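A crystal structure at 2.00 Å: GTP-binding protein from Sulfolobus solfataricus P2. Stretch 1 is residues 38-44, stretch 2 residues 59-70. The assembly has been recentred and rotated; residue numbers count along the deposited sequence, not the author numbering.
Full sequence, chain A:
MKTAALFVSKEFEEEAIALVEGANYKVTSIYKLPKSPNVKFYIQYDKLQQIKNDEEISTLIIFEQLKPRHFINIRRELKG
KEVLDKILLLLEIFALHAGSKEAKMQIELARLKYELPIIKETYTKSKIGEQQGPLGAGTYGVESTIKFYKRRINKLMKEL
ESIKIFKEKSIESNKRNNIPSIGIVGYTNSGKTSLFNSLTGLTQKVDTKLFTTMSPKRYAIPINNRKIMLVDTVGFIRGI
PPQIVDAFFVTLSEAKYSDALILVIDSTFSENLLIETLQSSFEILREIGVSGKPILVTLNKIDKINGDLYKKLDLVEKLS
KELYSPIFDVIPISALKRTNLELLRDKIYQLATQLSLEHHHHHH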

# COMPACT_ATOMS: atom_id res chain seq x y z
N ASN A 38 26.84 -8.50 -5.99
CA ASN A 38 27.45 -9.18 -7.14
C ASN A 38 27.21 -8.35 -8.42
O ASN A 38 26.10 -7.92 -8.71
N VAL A 39 28.26 -8.16 -9.23
CA VAL A 39 28.17 -7.26 -10.37
C VAL A 39 27.14 -7.70 -11.38
O VAL A 39 26.45 -6.86 -12.01
N LYS A 40 27.02 -9.02 -11.56
CA LYS A 40 26.02 -9.55 -12.45
C LYS A 40 24.69 -9.77 -11.79
O LYS A 40 23.67 -9.41 -12.38
N PHE A 41 24.66 -10.36 -10.60
CA PHE A 41 23.40 -10.88 -10.09
C PHE A 41 22.89 -10.14 -8.90
O PHE A 41 21.84 -10.50 -8.31
N TYR A 42 23.66 -9.15 -8.48
CA TYR A 42 23.31 -8.36 -7.25
C TYR A 42 23.40 -9.23 -5.97
O TYR A 42 24.29 -9.02 -5.06
N ILE A 43 22.47 -10.19 -5.83
CA ILE A 43 22.60 -11.12 -4.74
C ILE A 43 23.70 -12.17 -5.08
O ILE A 43 24.15 -12.21 -6.20
N GLN A 44 24.08 -12.99 -4.12
CA GLN A 44 25.17 -13.95 -4.35
C GLN A 44 24.68 -15.08 -5.24
O GLN A 44 23.47 -15.42 -5.26
N THR A 59 8.88 -16.07 -5.89
CA THR A 59 9.30 -14.72 -6.30
C THR A 59 10.48 -14.21 -5.49
O THR A 59 10.52 -14.36 -4.26
N LEU A 60 11.41 -13.56 -6.19
CA LEU A 60 12.52 -12.87 -5.50
C LEU A 60 12.20 -11.38 -5.38
O LEU A 60 11.84 -10.78 -6.35
N ILE A 61 12.27 -10.81 -4.18
CA ILE A 61 12.02 -9.40 -4.03
C ILE A 61 13.25 -8.73 -3.41
O ILE A 61 13.70 -9.16 -2.35
N ILE A 62 13.76 -7.71 -4.08
CA ILE A 62 14.94 -6.99 -3.58
C ILE A 62 14.51 -5.57 -3.26
O ILE A 62 14.03 -4.83 -4.11
N PHE A 63 14.59 -5.20 -1.99
CA PHE A 63 14.14 -3.88 -1.64
C PHE A 63 15.21 -2.83 -1.90
O PHE A 63 15.72 -2.28 -0.96
N GLU A 64 15.49 -2.54 -3.17
CA GLU A 64 16.47 -1.56 -3.62
C GLU A 64 16.05 -1.27 -5.04
O GLU A 64 15.25 -2.02 -5.60
N GLN A 65 16.67 -0.31 -5.69
CA GLN A 65 16.46 -0.18 -7.08
C GLN A 65 17.56 -0.92 -7.83
O GLN A 65 18.75 -0.52 -7.69
N LEU A 66 17.21 -1.90 -8.66
CA LEU A 66 18.20 -2.74 -9.44
C LEU A 66 18.58 -2.03 -10.70
O LEU A 66 17.74 -1.40 -11.34
N LYS A 67 19.87 -2.10 -11.06
CA LYS A 67 20.34 -1.74 -12.38
C LYS A 67 19.85 -2.68 -13.43
O LYS A 67 19.62 -3.87 -13.20
N PRO A 68 19.75 -2.18 -14.65
CA PRO A 68 19.32 -3.04 -15.73
C PRO A 68 20.11 -4.33 -15.89
O PRO A 68 19.50 -5.40 -16.19
N ARG A 69 21.43 -4.26 -15.74
CA ARG A 69 22.19 -5.50 -16.02
C ARG A 69 21.83 -6.55 -14.92
O ARG A 69 21.80 -7.74 -15.19
N HIS A 70 21.50 -6.07 -13.71
CA HIS A 70 20.99 -6.99 -12.70
C HIS A 70 19.68 -7.64 -13.09
O HIS A 70 19.52 -8.88 -12.98

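A strand that runs out into a loop and then a helix can present two kinds of surface to one neighbouring turn: aliphatic side chains from the strand and loop, and polar groups from the helix start that donate to backbone carbonyls of the turn. The contact between residues 59-70 and the irregular segment 38-44 illustrates the principle.

Alternation along the strand sets the first part. Thr59 and Ile61 are out of reach of the segment, whereas Leu60 and Ile62 point toward it. Leu60 (chi1 t, chi2 p) brings CD2 to 3.9 Å from CD1 of Ile43. The latter leaves its backbone sideways, but its p,t rotamer carries the end of the chain nearer. Ile62 (m,t) meets two residues: its CD1 lies 3.9 Å from Ile43 CG2, and its CG2 lies 3.6 Å from Tyr42 CE2. Tyr42, with chi1 t, points toward the second stretch and is the hub of the interface.

Beyond the strand, Phe63 points away. Glu64 starts toward the segment, its chi1 of -121° lying between wells, and its CG passes 3.7 Å from Tyr42 OH. Its end then leads away, and Glu64 OE2 accepts a hydrogen bond from Gln65 N (2.7 Å). Leu66 (m,t) sets off sideways yet delivers CD2 over one face of the Tyr42 ring, 3.6 Å from Tyr42 CG and 4.0 Å from the ring centroid, a CH-pi contact.

Lys67, the N-cap of the helix, and Pro68 make no contact across the interface; polar chemistry takes over with Arg69. Its p,t,t side chain extends until Arg69 NE donates to Val39 O at 2.9 Å, with the carbonyl near the guanidinium plane. The aliphatic Val39 CG1 lies 3.8 Å from the same Arg69 NE, although Val39 has its CB directed away.

His70 (chi1 m) completes the arrangement. His70 ND1 donates a weak, nearly straight hydrogen bond to Lys40 O at 3.4 Å, while His70 CE1 approaches Val39 O at 3.2 Å. Tyr42 CB sits almost squarely over the imidazole, 3.9 Å from the His70 ring centroid, and the Tyr42 ring turns its edge toward that face, with planes at 70°. Within the turn, Asn38 OD1 accepts from Phe41 N (3.0 Å) and, weakly, from Lys40 N (3.0 Å), while Tyr42 N donates to Asn38 O (2.7 Å). A compact turn thus offers carbonyls to the helix start and sets Tyr42 against Ile62, Leu66 and His70, with Ile43 against Leu60 and Ile62.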

# COMPACT_ATOMS: atom_id res chain seq x y z
CB ASN A 38 26.88 -10.64 -7.20
CG ASN A 38 27.47 -11.46 -8.27
OD1 ASN A 38 27.29 -11.14 -9.42
ND2 ASN A 38 28.09 -12.63 -7.90
CB VAL A 39 29.53 -7.14 -11.11
CG1 VAL A 39 29.41 -6.11 -12.22
CG2 VAL A 39 30.69 -6.77 -10.10
CB LYS A 40 26.47 -10.86 -13.12
CG LYS A 40 27.78 -10.76 -13.93
CD LYS A 40 28.21 -12.16 -14.41
CE LYS A 40 27.15 -12.83 -15.41
NZ LYS A 40 27.42 -14.25 -15.96
CB PHE A 41 23.63 -12.33 -9.69
CG PHE A 41 24.11 -13.19 -10.85
CD1 PHE A 41 23.22 -13.60 -11.86
CD2 PHE A 41 25.47 -13.56 -10.92
CE1 PHE A 41 23.65 -14.44 -12.99
CE2 PHE A 41 25.93 -14.34 -11.98
CZ PHE A 41 25.03 -14.81 -13.03
CB TYR A 42 21.87 -7.66 -7.38
CG TYR A 42 21.63 -6.77 -6.19
CD1 TYR A 42 22.28 -5.53 -6.12
CD2 TYR A 42 21.00 -7.21 -5.11
CE1 TYR A 42 22.16 -4.75 -4.99
CE2 TYR A 42 20.83 -6.43 -3.94
CZ TYR A 42 21.45 -5.22 -3.90
OH TYR A 42 21.35 -4.45 -2.78
CB ILE A 43 21.24 -11.84 -4.36
CG1 ILE A 43 20.75 -12.68 -5.48
CG2 ILE A 43 20.14 -10.71 -3.95
CD1 ILE A 43 19.55 -13.67 -5.07
CB GLN A 44 25.72 -14.45 -2.99
CG GLN A 44 26.59 -13.29 -2.17
CD GLN A 44 27.47 -12.26 -3.02
OE1 GLN A 44 28.29 -12.65 -3.88
NE2 GLN A 44 27.25 -10.92 -2.80
CB THR A 59 8.09 -13.68 -6.15
OG1 THR A 59 6.96 -14.17 -6.91
CG2 THR A 59 8.47 -12.20 -6.52
CB LEU A 60 13.80 -13.04 -6.32
CG LEU A 60 15.03 -12.27 -5.88
CD1 LEU A 60 15.37 -12.57 -4.41
CD2 LEU A 60 16.23 -12.62 -6.87
CB ILE A 61 10.72 -9.12 -3.16
CG1 ILE A 61 9.51 -9.80 -3.85
CG2 ILE A 61 10.47 -7.57 -3.02
CD1 ILE A 61 8.24 -9.79 -2.96
CB ILE A 62 16.08 -7.08 -4.60
CG1 ILE A 62 16.56 -8.60 -4.73
CG2 ILE A 62 17.23 -6.18 -4.13
CD1 ILE A 62 17.35 -8.83 -6.01
CB PHE A 63 13.61 -3.86 -0.19
CG PHE A 63 12.64 -2.73 0.07
CD1 PHE A 63 11.35 -2.74 -0.49
CD2 PHE A 63 13.04 -1.62 0.83
CE1 PHE A 63 10.47 -1.64 -0.23
CE2 PHE A 63 12.17 -0.55 1.12
CZ PHE A 63 10.89 -0.55 0.60
CB GLU A 64 17.87 -2.22 -3.71
CG GLU A 64 18.96 -1.58 -2.84
CD GLU A 64 19.11 -0.06 -2.99
OE1 GLU A 64 19.73 0.54 -2.07
OE2 GLU A 64 18.63 0.55 -3.99
CB GLN A 65 16.34 1.31 -7.45
CG GLN A 65 16.04 1.57 -8.90
CD GLN A 65 15.85 3.07 -9.22
OE1 GLN A 65 15.52 3.87 -8.32
NE2 GLN A 65 16.09 3.45 -10.51
CB LEU A 66 17.70 -4.18 -9.84
CG LEU A 66 17.49 -5.15 -8.73
CD1 LEU A 66 16.88 -6.50 -9.19
CD2 LEU A 66 18.83 -5.32 -7.87
CB LYS A 67 21.88 -1.73 -12.42
CG LYS A 67 22.43 -0.77 -11.43
CD LYS A 67 23.95 -0.77 -11.54
CE LYS A 67 24.56 0.07 -10.47
NZ LYS A 67 25.97 -0.38 -10.51
CB PRO A 68 19.47 -2.15 -16.97
CG PRO A 68 19.17 -0.69 -16.36
CD PRO A 68 19.93 -0.75 -15.08
CB ARG A 69 23.69 -5.20 -16.07
CG ARG A 69 24.22 -4.86 -14.69
CD ARG A 69 25.80 -4.97 -14.58
NE ARG A 69 26.27 -4.33 -13.34
CZ ARG A 69 26.32 -3.01 -13.14
NH1 ARG A 69 25.93 -2.16 -14.10
NH2 ARG A 69 26.76 -2.57 -11.96
CB HIS A 70 20.77 -6.33 -11.37
CG HIS A 70 22.00 -5.76 -10.78
ND1 HIS A 70 23.23 -6.37 -10.86
CD2 HIS A 70 22.18 -4.66 -10.04
CE1 HIS A 70 24.12 -5.68 -10.18
NE2 HIS A 70 23.51 -4.63 -9.69